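One contact in two related proteins. Structure 1 is carboxyl esterase NP from Bacillus subtilis, which catalyses the hydrolysis of carboxylic esters to an alcohol and a carboxylate, and is known as naproxen esterase: PDB 4CCW (chain A, 1.75 Å), residues Pro56-His61 and Tyr84-Ile89. Structure 2 is carboxylesterase YbfK from Bacillus subtilis: PDB 4CCY (chain B, 2.04 Å), residues Ser56-His61 and Tyr84-Ile89. One frame, after least-squares fit of the local backbone (RMSD 0.20 Å); residues are numbered along the deposited sequences.

Structure 1 (4CCW); sequences PLVLLH and YAVDII.
Over one face of the His61 ring lies Ile88 CD1, a CH-pi contact 3.9 Å from the ring centroid; at the edge, Val86 O comes 3.3 Å from His61 CD2. His61 NE2 accepts the backbone N-H of Ile88 (N to NE2 2.9 Å), the donor tilted 20° from the ring plane. At the far end, Pro56 CB meets the edge of the Tyr84 ring, 4.3 Å from CE2. Val58 CG1, anti to its own N (chi1 173°), touches Val86 CG2 at 4.0 Å, and Val58 CA approaches Tyr84 O at 3.4 Å. Leu60 lies alongside Val86. Here parallel strands 56-60 and 82-86, joined by a beta-alpha-beta crossover through helix 74-80, pair within the alpha/beta-hydrolase sheet. Leu60 also touches the probable nucleophile elbow, whose Ser129 lines the ligand pocket.

Structure 2 (4CCY); sequences SLILLH and YAVDII.
Ile88 CD1 stands over one face of the His61 ring, a CH-pi contact 4.0 Å from the centroid, and Val86 O is at the edge, 3.3 Å from His61 CD2. The backbone N-H of Ile88 is given to His61 NE2 (N to NE2 2.9 Å), tilted 22° from the ring plane. Ser56 OG lies at the edge of the Tyr84 ring, and Ser56 CB is 4.1 Å from Tyr84 CE2. A water is modelled between Ser56 OG and Tyr84 OH, at distances so short that its exact position is doubtful. Ile58 CG2 touches Val86 CG2 at 4.0 Å, and Ile58 CA approaches Tyr84 O at 3.5 Å. With CG1 anti to the carbonyl carbon (chi1 -58°) and chi2 at -65°, CD1 turns toward segment 84-89 and reaches Tyr84 CB at 4.1 Å. Leu60 lies alongside Val86 and also touches the probable nucleophile elbow, which carries Ser129, probably the nucleophile of the charge relay.

How the two compare
At the first position Pro56(A) is exchanged for Ser56(B). The CB atoms coincide, and each stays beside the tyrosine ring: Pro56(A) CB is 4.3 Å from Tyr84(A) CE2, Ser56(B) CB 4.1 Å from Tyr84(B) CE2. Beyond CB the two part. CG and CD of Pro56(A), which close its ring back onto the backbone, have no counterpart in the serine, while OG of Ser56(B) has none in the proline. The exchange thus sets a hydroxyl against an apolar ring; in structure 2 a water is modelled between Ser56(B) OG and Tyr84(B) OH.

At the second position Val58(A) stands where Ile58(B) does, both buried. CG1 of Val58(A) and CG2 of Ile58(B) are 0.3 Å apart after superposition, and this branch keeps the touch on Val86(A) or Val86(B). The other branches, CG2 of Val58(A) and CG1 of Ile58(B), are 0.7 Å apart. Both side chains touch the tyrosine, Val58(A) CB 4.2 Å from Tyr84(A) O and Ile58(B) CB 4.4 Å from Tyr84(B) O.

The CA atoms that can be compared coincide within the error, and the side chains of His61(A), Tyr84(A), Val86(A) and Ile88(A) keep their place with their counterparts. The hydrogen bond Ile88(A) N to His61(A) NE2, 2.9 Å, is also found as Ile88(B) N to His61(B) NE2, and a water occupies the same place near Val86(A) O and Val86(B) O.

Structure 1 (4CCW)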
# COMPACT_ATOMS: atom_id res chain seq x y z
N PRO A 56 5.15 -17.29 1.66
CA PRO A 56 4.37 -16.12 2.03
C PRO A 56 4.65 -14.89 1.15
O PRO A 56 5.78 -14.66 0.70
CB PRO A 56 4.78 -15.86 3.49
CG PRO A 56 5.74 -16.95 3.87
CD PRO A 56 6.23 -17.57 2.61
N LEU A 57 3.59 -14.12 0.92
CA LEU A 57 3.67 -12.82 0.25
C LEU A 57 2.80 -11.82 0.99
O LEU A 57 1.63 -12.10 1.27
CB LEU A 57 3.22 -12.93 -1.22
CG LEU A 57 2.91 -11.63 -1.98
CD1 LEU A 57 4.17 -10.79 -2.23
CD2 LEU A 57 2.23 -11.95 -3.30
N VAL A 58 3.37 -10.66 1.31
CA VAL A 58 2.62 -9.65 2.05
C VAL A 58 2.35 -8.44 1.14
O VAL A 58 3.26 -7.93 0.48
CB VAL A 58 3.34 -9.23 3.36
CG1 VAL A 58 2.63 -8.06 4.02
CG2 VAL A 58 3.43 -10.39 4.34
N LEU A 59 1.10 -8.00 1.12
CA LEU A 59 0.66 -6.85 0.34
C LEU A 59 0.28 -5.69 1.26
O LEU A 59 -0.42 -5.87 2.25
CB LEU A 59 -0.54 -7.22 -0.54
CG LEU A 59 -0.48 -8.50 -1.37
CD1 LEU A 59 -1.79 -8.75 -2.10
CD2 LEU A 59 0.68 -8.47 -2.35
N LEU A 60 0.76 -4.51 0.90
CA LEU A 60 0.48 -3.30 1.65
C LEU A 60 -0.05 -2.26 0.65
O LEU A 60 0.68 -1.77 -0.21
CB LEU A 60 1.73 -2.80 2.38
CG LEU A 60 2.24 -3.64 3.57
CD1 LEU A 60 3.62 -3.14 4.00
CD2 LEU A 60 1.27 -3.63 4.75
N HIS A 61 -1.34 -1.97 0.79
CA HIS A 61 -2.13 -1.12 -0.13
C HIS A 61 -1.73 0.35 -0.15
O HIS A 61 -0.98 0.82 0.73
CB HIS A 61 -3.57 -1.20 0.32
CG HIS A 61 -3.76 -0.74 1.75
ND1 HIS A 61 -3.89 0.55 2.07
CD2 HIS A 61 -3.80 -1.46 2.95
CE1 HIS A 61 -4.02 0.67 3.41
NE2 HIS A 61 -3.97 -0.56 3.94
N TYR A 84 -0.95 -12.51 1.91
CA TYR A 84 -1.63 -11.81 2.99
C TYR A 84 -1.75 -10.33 2.65
O TYR A 84 -0.74 -9.62 2.58
CB TYR A 84 -0.88 -11.96 4.32
CG TYR A 84 -0.67 -13.38 4.78
CD1 TYR A 84 -1.69 -14.09 5.41
CD2 TYR A 84 0.55 -14.02 4.58
CE1 TYR A 84 -1.49 -15.40 5.83
CE2 TYR A 84 0.76 -15.34 4.99
CZ TYR A 84 -0.26 -16.01 5.62
OH TYR A 84 -0.06 -17.31 6.04
N ALA A 85 -2.98 -9.86 2.45
CA ALA A 85 -3.23 -8.43 2.24
C ALA A 85 -3.55 -7.75 3.57
O ALA A 85 -4.61 -7.98 4.16
CB ALA A 85 -4.34 -8.22 1.23
N VAL A 86 -2.62 -6.92 4.03
CA VAL A 86 -2.67 -6.34 5.37
C VAL A 86 -3.17 -4.89 5.34
O VAL A 86 -2.61 -4.06 4.61
CB VAL A 86 -1.27 -6.36 6.00
CG1 VAL A 86 -1.28 -5.67 7.36
CG2 VAL A 86 -0.75 -7.79 6.10
N ASP A 87 -4.20 -4.58 6.13
CA ASP A 87 -4.69 -3.20 6.23
C ASP A 87 -3.75 -2.40 7.13
O ASP A 87 -3.55 -2.75 8.29
CB ASP A 87 -6.12 -3.12 6.78
CG ASP A 87 -7.19 -3.31 5.71
OD1 ASP A 87 -6.87 -3.34 4.51
OD2 ASP A 87 -8.37 -3.44 6.09
N ILE A 88 -3.14 -1.35 6.57
CA ILE A 88 -2.16 -0.53 7.29
C ILE A 88 -2.79 0.16 8.49
O ILE A 88 -3.80 0.88 8.37
CB ILE A 88 -1.46 0.50 6.36
CG1 ILE A 88 -0.68 -0.23 5.26
CG2 ILE A 88 -0.54 1.42 7.15
CD1 ILE A 88 -0.31 0.68 4.10
N ILE A 89 -2.18 -0.05 9.65
CA ILE A 89 -2.67 0.51 10.89
C ILE A 89 -2.69 2.03 10.86
O ILE A 89 -1.70 2.66 10.47
CB ILE A 89 -1.87 -0.03 12.10
CG1 ILE A 89 -2.63 0.19 13.41
CG2 ILE A 89 -0.46 0.56 12.14
CD1 ILE A 89 -3.57 -0.94 13.76
O HOH W 1 -2.95 -4.53 1.49

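Structure 2 (4CCY)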
# COMPACT_ATOMS: atom_id res chain seq x y z
N SER B 56 5.19 -17.21 1.38
CA SER B 56 4.40 -16.08 1.85
C SER B 56 4.67 -14.77 1.09
O SER B 56 5.81 -14.43 0.78
CB SER B 56 4.65 -15.85 3.35
OG SER B 56 4.34 -17.01 4.09
N LEU B 57 3.59 -14.04 0.82
CA LEU B 57 3.65 -12.74 0.19
C LEU B 57 2.74 -11.75 0.92
O LEU B 57 1.53 -11.90 0.92
CB LEU B 57 3.24 -12.84 -1.29
CG LEU B 57 2.97 -11.56 -2.09
CD1 LEU B 57 4.17 -10.61 -2.12
CD2 LEU B 57 2.52 -11.92 -3.50
N ILE B 58 3.35 -10.75 1.54
CA ILE B 58 2.65 -9.68 2.25
C ILE B 58 2.27 -8.59 1.25
O ILE B 58 3.14 -8.12 0.53
CB ILE B 58 3.57 -9.04 3.33
CG1 ILE B 58 4.07 -10.08 4.35
CG2 ILE B 58 2.89 -7.84 4.01
CD1 ILE B 58 3.00 -10.71 5.22
N LEU B 59 1.00 -8.17 1.24
CA LEU B 59 0.56 -7.07 0.37
C LEU B 59 0.20 -5.80 1.16
O LEU B 59 -0.61 -5.85 2.10
CB LEU B 59 -0.60 -7.50 -0.55
CG LEU B 59 -0.29 -8.62 -1.56
CD1 LEU B 59 -1.51 -9.06 -2.35
CD2 LEU B 59 0.83 -8.20 -2.50
N LEU B 60 0.80 -4.67 0.79
CA LEU B 60 0.51 -3.39 1.47
C LEU B 60 -0.03 -2.31 0.52
O LEU B 60 0.66 -1.85 -0.38
CB LEU B 60 1.75 -2.89 2.23
CG LEU B 60 2.17 -3.80 3.39
CD1 LEU B 60 3.65 -3.65 3.75
CD2 LEU B 60 1.26 -3.60 4.60
N HIS B 61 -1.28 -1.92 0.76
CA HIS B 61 -2.02 -1.01 -0.12
C HIS B 61 -1.53 0.43 -0.07
O HIS B 61 -0.72 0.79 0.80
CB HIS B 61 -3.50 -1.04 0.27
CG HIS B 61 -3.73 -0.64 1.70
ND1 HIS B 61 -3.79 0.66 2.08
CD2 HIS B 61 -3.82 -1.39 2.86
CE1 HIS B 61 -3.95 0.72 3.42
NE2 HIS B 61 -3.96 -0.54 3.89
N TYR B 84 -1.05 -12.49 2.06
CA TYR B 84 -1.66 -11.81 3.18
C TYR B 84 -1.78 -10.32 2.86
O TYR B 84 -0.77 -9.60 2.83
CB TYR B 84 -0.80 -11.99 4.42
CG TYR B 84 -0.57 -13.43 4.83
CD1 TYR B 84 -1.54 -14.14 5.56
CD2 TYR B 84 0.63 -14.07 4.52
CE1 TYR B 84 -1.32 -15.45 5.95
CE2 TYR B 84 0.86 -15.38 4.91
CZ TYR B 84 -0.12 -16.07 5.62
OH TYR B 84 0.13 -17.36 6.01
N ALA B 85 -3.00 -9.86 2.58
CA ALA B 85 -3.21 -8.46 2.30
C ALA B 85 -3.45 -7.76 3.64
O ALA B 85 -4.44 -8.03 4.32
CB ALA B 85 -4.35 -8.24 1.33
N VAL B 86 -2.53 -6.87 4.00
CA VAL B 86 -2.51 -6.27 5.33
C VAL B 86 -3.06 -4.84 5.27
O VAL B 86 -2.59 -4.00 4.47
CB VAL B 86 -1.08 -6.26 5.94
CG1 VAL B 86 -1.07 -5.60 7.32
CG2 VAL B 86 -0.51 -7.67 6.02
N ASP B 87 -4.05 -4.57 6.12
CA ASP B 87 -4.60 -3.22 6.27
C ASP B 87 -3.67 -2.41 7.15
O ASP B 87 -3.43 -2.75 8.31
CB ASP B 87 -6.03 -3.25 6.84
CG ASP B 87 -7.09 -3.43 5.77
OD1 ASP B 87 -6.71 -3.57 4.58
OD2 ASP B 87 -8.29 -3.43 6.11
N ILE B 88 -3.12 -1.34 6.59
CA ILE B 88 -2.18 -0.51 7.33
C ILE B 88 -2.88 0.23 8.45
O ILE B 88 -3.81 1.02 8.22
CB ILE B 88 -1.42 0.48 6.43
CG1 ILE B 88 -0.66 -0.30 5.34
CG2 ILE B 88 -0.48 1.35 7.28
CD1 ILE B 88 -0.13 0.53 4.20
N ILE B 89 -2.43 -0.04 9.67
CA ILE B 89 -3.06 0.49 10.85
C ILE B 89 -2.80 2.00 10.90
O ILE B 89 -1.70 2.46 10.57
CB ILE B 89 -2.57 -0.28 12.11
CG1 ILE B 89 -3.59 -0.17 13.25
CG2 ILE B 89 -1.16 0.16 12.53
CD1 ILE B 89 -3.66 -1.39 14.13
O HOH W 2 2.33 -18.32 5.16
O HOH W 3 -2.94 -4.55 1.42